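Local coordinates for carbohydrate kinase, FGGY (PDB 3H6E), which probably acts as a sugar kinase of the FGGY family, transferring phosphate from a nucleotide to a carbohydrate, at residues Ala122-Trp134 / Thr169-Gln181. Numbering follows the deposited sequence.
Sequences ALPDGLNIGSQLW and TSLGCHSDLWDPQ
Two groups meet the carbonyl oxygen of Leu-127: a water 2.8 Å away, which also lies near Cys-173 O, and ND1 of His-174, whose bond is weak because its N-H is bent to 126° at the hydrogen. That carbonyl lies near the plane of the imidazole, at its edge. Across one face of the ring comes Leu-123 CD1, a CH-pi contact 3.5 Å from the centroid, while Cys-173 SG covers the opposite face towards the rim. His-174 CG sits between its own backbone N and carbonyl carbon (chi1 51°), which brings ND1 within 3.0 Å of Leu-127 O. With an alanine here, Leu-123 CD1 is likely to lose the ring face it rests on, and Leu-127 O its weak bond from ND1. The contact lies in the N-terminal domain of an FGGY-family kinase, which has the actin-like ATPase fold; the start of helix 129-139 packs on the loop leading from helix 168-171 to strand 178-179. Here Gly-130 N donates to Ser-175 O at 3.1 Å, and Leu-177 CD2 lies 3.9 Å from Gly-130 CA. Leu-177 CD1 meets Ile-129 CG2 and Leu-133 CD2. Ser-175 OG donates to Leu-171 O at 2.6 Å and accepts from Leu-177 N, forming an ST turn. Beside Asn-128 CB lies the Asp-176 carboxylate, held by a salt bridge to Arg-112 and hydrogen bonds with Ser-120 and Tyr-108.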
loop_
_atom_site.group_PDB
_atom_site.type_symbol
_atom_site.label_atom_id
_atom_site.label_comp_id
_atom_site.label_asym_id
_atom_site.label_seq_id
_atom_site.Cartn_x
_atom_site.Cartn_y
_atom_site.Cartn_z
ATOM N N ALA A 122 -6.408 -14.979 -3.055
ATOM C CA ALA A 122 -7.638 -14.758 -3.806
ATOM C C ALA A 122 -8.347 -13.531 -3.257
ATOM O O ALA A 122 -8.688 -13.477 -2.079
ATOM C CB ALA A 122 -8.546 -15.975 -3.725
ATOM N N LEU A 123 -8.565 -12.545 -4.118
ATOM C CA LEU A 123 -9.241 -11.323 -3.718
ATOM C C LEU A 123 -10.448 -11.069 -4.615
ATOM O O LEU A 123 -10.466 -11.489 -5.771
ATOM C CB LEU A 123 -8.270 -10.141 -3.760
ATOM C CG LEU A 123 -7.129 -10.201 -2.741
ATOM C CD1 LEU A 123 -6.084 -9.133 -3.018
ATOM C CD2 LEU A 123 -7.659 -10.085 -1.312
ATOM N N PRO A 124 -11.467 -10.389 -4.072
ATOM C CA PRO A 124 -12.718 -10.087 -4.775
ATOM C C PRO A 124 -12.553 -9.093 -5.927
ATOM O O PRO A 124 -11.586 -8.333 -5.975
ATOM C CB PRO A 124 -13.596 -9.464 -3.680
ATOM C CG PRO A 124 -12.982 -9.894 -2.391
ATOM C CD PRO A 124 -11.514 -9.972 -2.662
ATOM N N ASP A 125 -13.511 -9.115 -6.847
ATOM C CA ASP A 125 -13.560 -8.157 -7.944
ATOM C C ASP A 125 -12.250 -8.120 -8.736
ATOM O O ASP A 125 -11.765 -9.155 -9.201
ATOM C CB ASP A 125 -13.925 -6.775 -7.401
ATOM C CG ASP A 125 -15.082 -6.829 -6.414
ATOM O OD1 ASP A 125 -14.874 -6.493 -5.232
ATOM O OD2 ASP A 125 -16.197 -7.228 -6.814
ATOM N N GLY A 126 -11.680 -6.928 -8.883
ATOM C CA GLY A 126 -10.487 -6.753 -9.690
ATOM C C GLY A 126 -9.193 -6.609 -8.909
ATOM O O GLY A 126 -8.158 -6.269 -9.484
ATOM N N LEU A 127 -9.244 -6.876 -7.605
ATOM C CA LEU A 127 -8.066 -6.735 -6.746
ATOM C C LEU A 127 -6.884 -7.581 -7.220
ATOM O O LEU A 127 -5.728 -7.192 -7.061
ATOM C CB LEU A 127 -8.412 -7.040 -5.286
ATOM C CG LEU A 127 -9.233 -5.952 -4.584
ATOM C CD1 LEU A 127 -9.724 -6.424 -3.228
ATOM C CD2 LEU A 127 -8.435 -4.658 -4.446
ATOM N N ASN A 128 -7.184 -8.742 -7.791
ATOM C CA ASN A 128 -6.190 -9.516 -8.520
ATOM C C ASN A 128 -6.227 -9.105 -9.986
ATOM O O ASN A 128 -7.269 -9.199 -10.633
ATOM C CB ASN A 128 -6.476 -11.015 -8.406
ATOM C CG ASN A 128 -6.254 -11.552 -7.005
ATOM O OD1 ASN A 128 -5.228 -11.283 -6.380
ATOM N ND2 ASN A 128 -7.208 -12.332 -6.511
ATOM N N ILE A 129 -5.102 -8.643 -10.518
ATOM C CA ILE A 129 -5.072 -8.243 -11.921
ATOM C C ILE A 129 -5.426 -9.419 -12.840
ATOM O O ILE A 129 -6.110 -9.246 -13.852
ATOM C CB ILE A 129 -3.724 -7.614 -12.311
ATOM C CG1 ILE A 129 -3.664 -6.162 -11.818
ATOM C CG2 ILE A 129 -3.529 -7.666 -13.816
ATOM C CD1 ILE A 129 -2.273 -5.539 -11.866
ATOM N N GLY A 130 -4.979 -10.614 -12.466
ATOM C CA GLY A 130 -5.300 -11.820 -13.213
ATOM C C GLY A 130 -6.788 -11.982 -13.474
ATOM O O GLY A 130 -7.197 -12.348 -14.578
ATOM N N SER A 131 -7.604 -11.709 -12.461
ATOM C CA SER A 131 -9.055 -11.786 -12.606
ATOM C C SER A 131 -9.562 -10.871 -13.714
ATOM O O SER A 131 -10.430 -11.251 -14.496
ATOM C CB SER A 131 -9.747 -11.434 -11.288
ATOM O OG SER A 131 -9.346 -12.311 -10.254
ATOM N N GLN A 132 -9.023 -9.656 -13.771
ATOM C CA GLN A 132 -9.390 -8.707 -14.814
ATOM C C GLN A 132 -9.008 -9.255 -16.183
ATOM O O GLN A 132 -9.832 -9.301 -17.093
ATOM C CB GLN A 132 -8.692 -7.367 -14.590
ATOM C CG GLN A 132 -8.984 -6.712 -13.263
ATOM C CD GLN A 132 -8.435 -5.308 -13.194
ATOM O OE1 GLN A 132 -7.977 -4.858 -12.145
ATOM N NE2 GLN A 132 -8.468 -4.608 -14.320
ATOM N N LEU A 133 -7.747 -9.659 -16.315
ATOM C CA LEU A 133 -7.239 -10.267 -17.540
ATOM C C LEU A 133 -8.108 -11.443 -17.967
ATOM O O LEU A 133 -8.524 -11.526 -19.122
ATOM C CB LEU A 133 -5.790 -10.727 -17.349
ATOM C CG LEU A 133 -4.688 -9.772 -17.817
ATOM C CD1 LEU A 133 -5.175 -8.336 -17.852
ATOM C CD2 LEU A 133 -3.428 -9.909 -16.962
ATOM N N TRP A 134 -8.382 -12.346 -17.030
ATOM C CA TRP A 134 -9.214 -13.513 -17.306
ATOM C C TRP A 134 -10.520 -13.095 -17.968
ATOM O O TRP A 134 -10.882 -13.594 -19.032
ATOM C CB TRP A 134 -9.515 -14.264 -16.010
ATOM C CG TRP A 134 -10.279 -15.535 -16.209
ATOM C CD1 TRP A 134 -11.633 -15.704 -16.112
ATOM C CD2 TRP A 134 -9.737 -16.820 -16.534
ATOM N NE1 TRP A 134 -11.963 -17.011 -16.357
ATOM C CE2 TRP A 134 -10.818 -17.719 -16.622
ATOM C CE3 TRP A 134 -8.442 -17.299 -16.762
ATOM C CZ2 TRP A 134 -10.644 -19.070 -16.926
ATOM C CZ3 TRP A 134 -8.272 -18.639 -17.060
ATOM C CH2 TRP A 134 -9.366 -19.511 -17.140
ATOM N N THR A 169 7.058 -3.712 -8.746
ATOM C CA THR A 169 6.254 -3.515 -7.534
ATOM C C THR A 169 4.747 -3.554 -7.773
ATOM O O THR A 169 3.994 -3.957 -6.891
ATOM C CB THR A 169 6.615 -2.208 -6.786
ATOM O OG1 THR A 169 6.238 -1.070 -7.573
ATOM C CG2 THR A 169 8.102 -2.155 -6.485
ATOM N N SER A 170 4.306 -3.114 -8.947
ATOM C CA SER A 170 2.895 -3.214 -9.293
ATOM C C SER A 170 2.528 -4.673 -9.544
ATOM O O SER A 170 1.436 -5.111 -9.197
ATOM C CB SER A 170 2.561 -2.365 -10.520
ATOM O OG SER A 170 2.505 -0.986 -10.202
ATOM N N LEU A 171 3.452 -5.420 -10.143
ATOM C CA LEU A 171 3.237 -6.838 -10.426
ATOM C C LEU A 171 3.205 -7.654 -9.140
ATOM O O LEU A 171 2.543 -8.687 -9.065
ATOM C CB LEU A 171 4.330 -7.385 -11.348
ATOM C CG LEU A 171 4.507 -6.721 -12.714
ATOM C CD1 LEU A 171 5.796 -7.192 -13.378
ATOM C CD2 LEU A 171 3.302 -6.976 -13.619
ATOM N N GLY A 172 3.929 -7.192 -8.128
ATOM C CA GLY A 172 3.988 -7.903 -6.864
ATOM C C GLY A 172 2.846 -7.565 -5.923
ATOM O O GLY A 172 2.800 -8.050 -4.794
ATOM N N CYS A 173 1.921 -6.733 -6.388
ATOM C CA CYS A 173 0.790 -6.299 -5.570
ATOM C C CYS A 173 -0.406 -7.243 -5.728
ATOM O O CYS A 173 -1.407 -6.896 -6.356
ATOM C CB CYS A 173 0.395 -4.864 -5.938
ATOM S SG CYS A 173 -0.870 -4.127 -4.883
ATOM N N HIS A 174 -0.279 -8.438 -5.149
ATOM C CA HIS A 174 -1.286 -9.499 -5.251
ATOM C C HIS A 174 -1.992 -9.568 -6.612
ATOM O O HIS A 174 -3.207 -9.413 -6.705
ATOM C CB HIS A 174 -2.299 -9.414 -4.098
ATOM C CG HIS A 174 -2.910 -8.058 -3.918
ATOM N ND1 HIS A 174 -3.887 -7.566 -4.755
ATOM C CD2 HIS A 174 -2.695 -7.100 -2.985
ATOM C CE1 HIS A 174 -4.245 -6.360 -4.351
ATOM N NE2 HIS A 174 -3.536 -6.052 -3.280
ATOM N N SER A 175 -1.223 -9.820 -7.664
ATOM C CA SER A 175 -1.764 -9.796 -9.018
ATOM C C SER A 175 -1.954 -11.184 -9.615
ATOM O O SER A 175 -2.601 -11.329 -10.651
ATOM C CB SER A 175 -0.856 -8.978 -9.930
ATOM O OG SER A 175 0.374 -9.647 -10.124
ATOM N N ASP A 176 -1.388 -12.199 -8.966
ATOM C CA ASP A 176 -1.392 -13.563 -9.499
ATOM C C ASP A 176 -0.421 -13.725 -10.671
ATOM O O ASP A 176 -0.231 -14.831 -11.173
ATOM C CB ASP A 176 -2.799 -13.988 -9.933
ATOM C CG ASP A 176 -3.774 -14.034 -8.780
ATOM O OD1 ASP A 176 -3.321 -14.028 -7.619
ATOM O OD2 ASP A 176 -4.995 -14.078 -9.032
ATOM N N LEU A 177 0.194 -12.623 -11.097
ATOM C CA LEU A 177 1.097 -12.645 -12.247
ATOM C C LEU A 177 2.562 -12.769 -11.845
ATOM O O LEU A 177 3.438 -12.820 -12.707
ATOM C CB LEU A 177 0.928 -11.378 -13.093
ATOM C CG LEU A 177 -0.478 -10.849 -13.383
ATOM C CD1 LEU A 177 -0.422 -9.887 -14.551
ATOM C CD2 LEU A 177 -1.449 -11.982 -13.680
ATOM N N TRP A 178 2.836 -12.819 -10.547
ATOM C CA TRP A 178 4.218 -12.750 -10.088
ATOM C C TRP A 178 4.663 -13.872 -9.154
ATOM O O TRP A 178 3.908 -14.333 -8.299
ATOM C CB TRP A 178 4.509 -11.388 -9.448
ATOM C CG TRP A 178 5.966 -11.057 -9.465
ATOM C CD1 TRP A 178 6.779 -10.861 -8.390
ATOM C CD2 TRP A 178 6.792 -10.910 -10.626
ATOM N NE1 TRP A 178 8.056 -10.589 -8.809
ATOM C CE2 TRP A 178 8.094 -10.619 -10.177
ATOM C CE3 TRP A 178 6.556 -11.001 -12.002
ATOM C CZ2 TRP A 178 9.157 -10.411 -11.053
ATOM C CZ3 TRP A 178 7.610 -10.795 -12.870
ATOM C CH2 TRP A 178 8.897 -10.502 -12.393
ATOM N N ASP A 179 5.909 -14.296 -9.338
ATOM C CA ASP A 179 6.550 -15.256 -8.455
ATOM C C ASP A 179 7.608 -14.510 -7.655
ATOM O O ASP A 179 8.732 -14.317 -8.126
ATOM C CB ASP A 179 7.188 -16.377 -9.277
ATOM C CG ASP A 179 7.735 -17.502 -8.415
ATOM O OD1 ASP A 179 8.062 -17.262 -7.232
ATOM O OD2 ASP A 179 7.846 -18.633 -8.931
ATOM N N PRO A 180 7.247 -14.075 -6.439
ATOM C CA PRO A 180 8.114 -13.226 -5.614
ATOM C C PRO A 180 9.476 -13.855 -5.359
ATOM O O PRO A 180 10.493 -13.250 -5.687
ATOM C CB PRO A 180 7.331 -13.096 -4.306
ATOM C CG PRO A 180 5.914 -13.313 -4.696
ATOM C CD PRO A 180 5.955 -14.342 -5.787
ATOM N N GLN A 181 9.495 -15.049 -4.781
ATOM C CA GLN A 181 10.757 -15.734 -4.511
ATOM C C GLN A 181 11.602 -15.883 -5.774
ATOM O O GLN A 181 12.801 -15.593 -5.767
ATOM C CB GLN A 181 10.511 -17.109 -3.886
ATOM C CG GLN A 181 10.079 -17.054 -2.434
ATOM C CD GLN A 181 11.120 -16.413 -1.536
ATOM O OE1 GLN A 181 10.799 -15.919 -0.456
ATOM N NE2 GLN A 181 12.373 -16.416 -1.979
HETATM O O HOH W 1 -3.420 -6.748 -8.632
#